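Malonate decarboxylase subunit alpha (Acinetobacter baumannii ATCC 17978, PDB 6MPR) probably serves as the transferase subunit of malonate decarboxylase, exchanging acetate for malonate on the acyl-carrier protein so that the malonyl group can then be decarboxylated. Local coordinates at residues Thr515-Leu518 with Arg519-Leu523; His241-Pro244 with Val245-Leu248; Ala391-Met394 with Gly395-Pro398; Val524-Pro527 with Glu528-Gly531. All blocks are in the same frame, centred on the assembly; numbering follows the deposited sequence.

Interaction 1: Thr515-Leu518 with Arg519-Leu523; sequences TARL and RREGL
The guanidinium of Arg517 meets Glu521 at its edge, with the carboxyl carbon of the glutamate lying in the guanidinium plane. NH1 of Arg517 gives a salt-bridging hydrogen bond of 3.1 Å to OE1 of Glu521. The fit is one-sided: the donor arrives from above the carboxylate, 49° out of its plane, and the two flat groups stand 58° apart, so no paired two-point bridge forms. OE2 of Glu521 instead lies 3.1 Å from the aliphatic CD of Arg517. A bend at chi2 (-109°) and another at chi3 bring the arginine round to its partner one turn further on. NH2 of Arg520 also comes to CG of Arg517 at 3.2 Å, touching the alkyl part of the chain and leaving the two like charges apart.

Helix 512-520 ends here in a Schellman motif. Gly522, with positive phi, turns the chain back, and its N bonds to Arg519 O at 3.1 Å. Leu523 N closes the wider loop onto Leu518 O at 2.9 Å. The apolar contact that commonly accompanies this motif is present too, since CD2 of Leu518 meets CD1 of Leu523 at 3.7 Å, both leucines being buried against Met496 of helix 490-499. Ordinary helical bonds precede the turn, among them Arg519 N to Thr515 O at 3.0 Å. The side chain of Arg519 leads elsewhere: its CG passes 3.3 Å from Thr515 O before the guanidinium runs out to a salt bridge with Asp529.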
# COMPACT_ATOMS: atom_id res chain seq x y z
N THR A 515 21.00 12.27 -32.34
CA THR A 515 19.66 11.71 -32.52
C THR A 515 19.67 10.55 -33.50
O THR A 515 19.00 9.54 -33.28
CB THR A 515 18.70 12.81 -32.98
OG1 THR A 515 18.56 13.76 -31.93
CG2 THR A 515 17.32 12.21 -33.29
N ALA A 516 20.44 10.67 -34.59
CA ALA A 516 20.55 9.53 -35.50
C ALA A 516 21.16 8.32 -34.81
O ALA A 516 20.69 7.19 -34.98
CB ALA A 516 21.38 9.92 -36.73
N ARG A 517 22.22 8.54 -34.02
CA ARG A 517 22.85 7.44 -33.29
C ARG A 517 21.88 6.79 -32.31
O ARG A 517 21.76 5.56 -32.26
CB ARG A 517 24.09 7.98 -32.57
CG ARG A 517 25.20 6.98 -32.37
CD ARG A 517 25.31 6.60 -30.93
NE ARG A 517 25.48 7.78 -30.08
CZ ARG A 517 25.15 7.81 -28.79
NH1 ARG A 517 24.64 6.73 -28.22
NH2 ARG A 517 25.33 8.92 -28.09
N LEU A 518 21.16 7.60 -31.53
CA LEU A 518 20.20 7.07 -30.56
C LEU A 518 19.10 6.26 -31.25
O LEU A 518 18.64 5.25 -30.71
CB LEU A 518 19.60 8.21 -29.75
CG LEU A 518 20.56 9.01 -28.85
CD1 LEU A 518 19.84 10.18 -28.16
CD2 LEU A 518 21.19 8.09 -27.82
N ARG A 519 18.65 6.70 -32.42
CA ARG A 519 17.66 5.94 -33.17
C ARG A 519 18.26 4.64 -33.71
O ARG A 519 17.63 3.58 -33.64
CB ARG A 519 17.09 6.78 -34.32
CG ARG A 519 16.20 7.94 -33.86
CD ARG A 519 15.64 8.73 -35.04
NE ARG A 519 14.94 7.87 -35.99
CZ ARG A 519 14.68 8.21 -37.25
NH1 ARG A 519 14.05 7.36 -38.06
NH2 ARG A 519 15.05 9.40 -37.70
N ARG A 520 19.49 4.70 -34.23
CA ARG A 520 20.12 3.48 -34.73
C ARG A 520 20.25 2.43 -33.62
O ARG A 520 20.01 1.24 -33.85
CB ARG A 520 21.49 3.79 -35.33
CG ARG A 520 22.28 2.52 -35.71
CD ARG A 520 23.57 2.79 -36.45
NE ARG A 520 24.46 3.74 -35.79
CZ ARG A 520 25.21 3.49 -34.71
NH1 ARG A 520 25.17 2.30 -34.11
NH2 ARG A 520 25.99 4.44 -34.23
N GLU A 521 20.61 2.87 -32.42
CA GLU A 521 20.81 1.96 -31.30
C GLU A 521 19.50 1.53 -30.64
O GLU A 521 19.54 0.71 -29.71
CB GLU A 521 21.74 2.62 -30.27
CG GLU A 521 23.11 2.96 -30.86
CD GLU A 521 24.08 3.52 -29.83
OE1 GLU A 521 23.64 3.85 -28.71
OE2 GLU A 521 25.29 3.63 -30.14
N GLY A 522 18.36 2.04 -31.10
CA GLY A 522 17.08 1.68 -30.53
C GLY A 522 16.71 2.39 -29.24
O GLY A 522 15.70 2.03 -28.63
N LEU A 523 17.48 3.41 -28.84
CA LEU A 523 17.19 4.14 -27.60
C LEU A 523 16.11 5.21 -27.78
O LEU A 523 15.47 5.60 -26.80
CB LEU A 523 18.48 4.79 -27.09
CG LEU A 523 19.59 3.85 -26.64
CD1 LEU A 523 20.86 4.65 -26.38
CD2 LEU A 523 19.15 3.14 -25.39

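Interaction 2: His241-Pro244 with Val245-Leu248; sequences HIKP and VHVL
His246 overlaps the backbone of Lys243 with the edge of its imidazole, ND1 accepting the N-H of Lys243 at 2.9 Å. The bond is nearly straight (168°), though the donor is tilted 19° from the ring plane. Along the same edge ND1 lies 3.7 Å from CA of Ile242. The lysine side chain, bent at chi3 and chi4, curls round until its CE stands 3.9 Å from CE1 of His246, out beyond the rim on the face whose centre Val245 CG1 covers.

Lys243 is the N-cap of helix 244-261 and His246 the third residue inside it, so the ring supplies one half of a capping box. The reciprocal half is lacking, because lysine brings no side-chain acceptor; His246 N has only a weak bond to the Lys243 carbonyl O, which also takes the regular bond from Val247 N at 3.2 Å. Pro244, which has no N-H to satisfy, occupies the first turn, and its O takes Leu248 N at 2.8 Å. Ile242 CG2 touches Val247 CG2 at 4.2 Å, the pairing across the cap known as a hydrophobic staple.

Beyond the cap, Ile242 packs on Phe272, Ala276 and Leu279 of helix 272-287, seating the start of helix 244-261 beside that helix after the long loop from strand 221-224.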
# COMPACT_ATOMS: atom_id res chain seq x y z
N HIS A 241 -13.38 15.20 -28.75
CA HIS A 241 -12.25 16.11 -28.56
C HIS A 241 -10.89 15.43 -28.74
O HIS A 241 -9.87 16.11 -28.61
CB HIS A 241 -12.32 16.75 -27.18
CG HIS A 241 -13.43 17.75 -27.04
ND1 HIS A 241 -14.24 17.80 -25.93
CD2 HIS A 241 -13.86 18.72 -27.87
CE1 HIS A 241 -15.12 18.78 -26.08
NE2 HIS A 241 -14.91 19.35 -27.25
N ILE A 242 -10.85 14.13 -29.01
CA ILE A 242 -9.59 13.47 -29.31
C ILE A 242 -9.11 13.90 -30.69
O ILE A 242 -9.87 13.91 -31.66
CB ILE A 242 -9.74 11.94 -29.22
CG1 ILE A 242 -10.16 11.51 -27.80
CG2 ILE A 242 -8.44 11.26 -29.60
CD1 ILE A 242 -10.60 10.05 -27.70
N LYS A 243 -7.83 14.25 -30.79
CA LYS A 243 -7.25 14.77 -32.02
C LYS A 243 -6.28 13.77 -32.65
O LYS A 243 -5.88 12.79 -32.01
CB LYS A 243 -6.55 16.11 -31.73
CG LYS A 243 -7.49 17.13 -31.07
CD LYS A 243 -6.92 18.54 -31.08
CE LYS A 243 -5.89 18.74 -30.01
NZ LYS A 243 -4.81 19.66 -30.46
N PRO A 244 -5.91 13.96 -33.93
CA PRO A 244 -4.90 13.08 -34.54
C PRO A 244 -3.63 12.92 -33.73
O PRO A 244 -3.09 11.80 -33.67
CB PRO A 244 -4.63 13.77 -35.89
CG PRO A 244 -5.94 14.39 -36.24
CD PRO A 244 -6.54 14.86 -34.92
N VAL A 245 -3.12 13.99 -33.11
CA VAL A 245 -1.89 13.87 -32.32
C VAL A 245 -2.08 12.88 -31.16
O VAL A 245 -1.15 12.13 -30.82
CB VAL A 245 -1.44 15.27 -31.82
CG1 VAL A 245 -2.47 15.89 -30.87
CG2 VAL A 245 -0.08 15.17 -31.12
N HIS A 246 -3.27 12.87 -30.54
CA HIS A 246 -3.52 11.90 -29.47
C HIS A 246 -3.49 10.48 -30.01
O HIS A 246 -2.97 9.57 -29.36
CB HIS A 246 -4.86 12.18 -28.80
CG HIS A 246 -4.99 13.55 -28.21
ND1 HIS A 246 -6.08 14.36 -28.47
CD2 HIS A 246 -4.19 14.25 -27.38
CE1 HIS A 246 -5.93 15.50 -27.82
NE2 HIS A 246 -4.79 15.46 -27.15
N VAL A 247 -4.08 10.28 -31.20
CA VAL A 247 -4.09 8.96 -31.83
C VAL A 247 -2.67 8.51 -32.18
O VAL A 247 -2.31 7.35 -31.96
CB VAL A 247 -4.98 9.00 -33.08
CG1 VAL A 247 -4.90 7.68 -33.85
CG2 VAL A 247 -6.42 9.34 -32.70
N LEU A 248 -1.86 9.41 -32.73
CA LEU A 248 -0.47 9.08 -33.06
C LEU A 248 0.29 8.62 -31.82
O LEU A 248 0.98 7.59 -31.84
CB LEU A 248 0.22 10.29 -33.70
CG LEU A 248 1.68 10.17 -34.14
CD1 LEU A 248 1.87 9.12 -35.22
CD2 LEU A 248 2.21 11.55 -34.61

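Interaction 3: Ala391-Met394 with Gly395-Pro398; sequences APNM and GHDP
His396 starts just past the end of helix 391-394, its CB 3.8 Å from Pro392 O. CG stands between the backbone N and the carbonyl carbon (chi1 75°), a rotation that turns the ring back toward the last carbonyls of the helix. ND1 then donates to Pro392 O at 2.9 Å; the N-H angle is 158°, and the donor lies in the carbonyl plane on a lone pair. CE1, further round, comes within 3.1 Å of Asn393 O. One ring face carries a water 3.2 Å above its plane, toward the rim. That water donates to Asn393 O at 2.7 Å and also to His396 O, tying the helix end to the loop that follows.

Gly395 N closes the last turn on Ala391 O at 2.7 Å. The amide of Asn393 points elsewhere: OD1 accepts from Tyr359 of the second subunit, and ND2 bonds to Gln354. Pro392 and His396 pack on Arg402 and Gly400 of that same subunit.

With the helix ending here, Ala391 O still takes a backbone amide, whereas Pro392 O is served by the ring N-H and Asn393 O by a water. The ring bond implies that ND1 bears hydrogen, which the nearby carbonyl oxygens of Pro392 and Asn393 would probably favour.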
# COMPACT_ATOMS: atom_id res chain seq x y z
N ALA A 391 -0.73 10.09 -8.40
CA ALA A 391 0.36 9.98 -9.36
C ALA A 391 1.69 9.54 -8.75
O ALA A 391 2.38 8.71 -9.38
CB ALA A 391 0.52 11.31 -10.12
N PRO A 392 2.13 10.03 -7.59
CA PRO A 392 3.41 9.54 -7.06
C PRO A 392 3.39 8.06 -6.74
O PRO A 392 4.40 7.37 -6.94
CB PRO A 392 3.63 10.40 -5.81
CG PRO A 392 2.86 11.63 -6.10
CD PRO A 392 1.63 11.17 -6.80
N ASN A 393 2.27 7.54 -6.22
CA ASN A 393 2.19 6.12 -5.90
C ASN A 393 2.16 5.27 -7.15
O ASN A 393 2.73 4.18 -7.18
CB ASN A 393 0.95 5.86 -5.04
CG ASN A 393 0.76 4.38 -4.74
OD1 ASN A 393 1.58 3.78 -4.03
ND2 ASN A 393 -0.29 3.79 -5.29
N MET A 394 1.52 5.76 -8.21
CA MET A 394 1.48 5.03 -9.46
C MET A 394 2.77 5.19 -10.26
O MET A 394 3.19 4.24 -10.94
CB MET A 394 0.28 5.49 -10.28
CG MET A 394 -1.02 5.50 -9.50
SD MET A 394 -1.52 3.84 -9.00
CE MET A 394 -1.74 3.13 -10.60
N GLY A 395 3.41 6.35 -10.17
CA GLY A 395 4.58 6.65 -10.97
C GLY A 395 5.91 6.55 -10.23
O GLY A 395 6.70 7.50 -10.22
N HIS A 396 6.17 5.40 -9.63
CA HIS A 396 7.50 5.11 -9.11
C HIS A 396 7.77 3.62 -9.25
O HIS A 396 6.86 2.80 -9.40
CB HIS A 396 7.64 5.56 -7.65
CG HIS A 396 6.94 4.66 -6.67
ND1 HIS A 396 5.62 4.84 -6.31
CD2 HIS A 396 7.37 3.58 -5.98
CE1 HIS A 396 5.27 3.90 -5.46
NE2 HIS A 396 6.31 3.12 -5.23
N ASP A 397 9.06 3.29 -9.22
CA ASP A 397 9.50 1.91 -9.18
C ASP A 397 9.31 1.36 -7.77
O ASP A 397 10.00 1.81 -6.84
CB ASP A 397 10.96 1.81 -9.60
CG ASP A 397 11.47 0.38 -9.59
OD1 ASP A 397 10.66 -0.54 -9.85
OD2 ASP A 397 12.67 0.18 -9.32
N PRO A 398 8.38 0.42 -7.55
CA PRO A 398 8.14 -0.09 -6.19
C PRO A 398 9.28 -0.98 -5.73
O PRO A 398 9.38 -2.14 -6.17
CB PRO A 398 6.83 -0.88 -6.35
CG PRO A 398 6.86 -1.35 -7.80
CD PRO A 398 7.54 -0.24 -8.57
O HOH W 1 4.37 2.28 -8.09

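Interaction 4: Val524-Pro527 with Glu528-Gly531; sequences VVFP and EDLG
Glu528 folds back to the CB of Phe526, which its OE2 approaches at 3.7 Å. The bend that does this sits at chi2, beyond a CG held between backbone N and carbonyl carbon. Next in sequence, Asp529 makes the main polar contact: OD2 accepts the N-H of Phe526 at 2.8 Å, on the anti side of the carboxylate, with an angle of 159°. The carboxylate lies alongside the Phe526 side chain, its plane 25° from the ring. Its OD1 takes a salt bridge from Arg519, so both oxygens are engaged, which should restrain the group's rotation. Asp529 N returns a weak bond to Phe526 O at 2.9 Å.

Leu530 follows, with N bonded to Pro527 O at 3.0 Å from well above the carbonyl plane. Its CD1 meets CG2 of Val525 at 4.0 Å, the two side chains crossing at about a right angle, and the leucine also rests on Met252 and Arg255 of helix 244-261. Gly531, with positive phi, leaves the turn with its N bonded to Glu528 O at 3.1 Å.

Bonds from N-H of residue i+3 to C=O of residue i mark a 3-10 turn, here leading away from strand 524-525 at the edge of a mixed sheet; Asp529, three residues after Phe526, accepts its N-H as the third residue does in a capping box.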
# COMPACT_ATOMS: atom_id res chain seq x y z
N VAL A 524 15.92 5.68 -29.01
CA VAL A 524 14.84 6.58 -29.37
C VAL A 524 14.15 5.99 -30.59
O VAL A 524 14.83 5.48 -31.49
CB VAL A 524 15.37 8.00 -29.69
CG1 VAL A 524 14.29 8.86 -30.31
CG2 VAL A 524 15.92 8.65 -28.42
N VAL A 525 12.83 6.04 -30.62
CA VAL A 525 12.06 5.66 -31.80
C VAL A 525 11.16 6.82 -32.21
O VAL A 525 10.42 7.37 -31.38
CB VAL A 525 11.23 4.38 -31.58
CG1 VAL A 525 12.14 3.17 -31.48
CG2 VAL A 525 10.34 4.50 -30.36
N PHE A 526 11.25 7.20 -33.48
CA PHE A 526 10.30 8.06 -34.15
C PHE A 526 9.16 7.20 -34.70
O PHE A 526 9.29 5.98 -34.77
CB PHE A 526 10.99 8.81 -35.29
CG PHE A 526 11.93 9.91 -34.84
CD1 PHE A 526 12.08 10.22 -33.49
CD2 PHE A 526 12.64 10.66 -35.78
CE1 PHE A 526 12.95 11.24 -33.09
CE2 PHE A 526 13.50 11.68 -35.39
CZ PHE A 526 13.65 11.98 -34.03
N PRO A 527 8.02 7.80 -35.07
CA PRO A 527 6.93 6.98 -35.63
C PRO A 527 7.38 6.04 -36.74
O PRO A 527 6.96 4.88 -36.78
CB PRO A 527 5.94 8.03 -36.13
CG PRO A 527 6.16 9.20 -35.22
CD PRO A 527 7.62 9.22 -34.91
N GLU A 528 8.27 6.50 -37.63
CA GLU A 528 8.71 5.65 -38.73
C GLU A 528 9.43 4.40 -38.24
O GLU A 528 9.31 3.33 -38.86
CB GLU A 528 9.60 6.43 -39.69
CG GLU A 528 10.55 7.40 -39.01
CD GLU A 528 10.10 8.85 -39.14
OE1 GLU A 528 10.70 9.57 -39.96
OE2 GLU A 528 9.14 9.26 -38.43
N ASP A 529 10.18 4.50 -37.13
CA ASP A 529 10.89 3.36 -36.57
C ASP A 529 9.96 2.29 -36.02
O ASP A 529 10.41 1.17 -35.77
CB ASP A 529 11.84 3.81 -35.46
CG ASP A 529 12.82 4.89 -35.90
OD1 ASP A 529 13.41 4.76 -36.99
OD2 ASP A 529 13.00 5.88 -35.16
N LEU A 530 8.69 2.62 -35.78
CA LEU A 530 7.71 1.64 -35.34
C LEU A 530 6.77 1.21 -36.46
O LEU A 530 5.78 0.53 -36.20
CB LEU A 530 6.91 2.20 -34.16
CG LEU A 530 7.68 2.61 -32.91
CD1 LEU A 530 6.80 3.43 -31.98
CD2 LEU A 530 8.24 1.39 -32.17
N GLY A 531 7.07 1.60 -37.70
CA GLY A 531 6.18 1.30 -38.81
C GLY A 531 4.92 2.14 -38.84
O GLY A 531 3.90 1.70 -39.38

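Overall arrangement
Interactions 1 and 4 belong to one outer corner, where helix 512-520 runs into strand 524-525 and the Arg519-Asp529 salt bridge joins them. Interaction 2 touches the same corner lightly, Leu248 CD1 meeting Pro527 CG at 4.3 Å. Interaction 3 stands apart: it is the buried one, its centre about 11 Å from the centre of the chain against 35 Å for interaction 1, and alone among the four it reaches the second subunit. Chemistry follows position. The peripheral 515-523 and 524-531 contacts combine charged side chains with buried apolar ones, whereas 391-398 relies on neutral backbone carbonyls and a bound water. Interaction 2 starts a helix and interaction 4 a 3-10 turn, while interactions 1 and 3 finish helices.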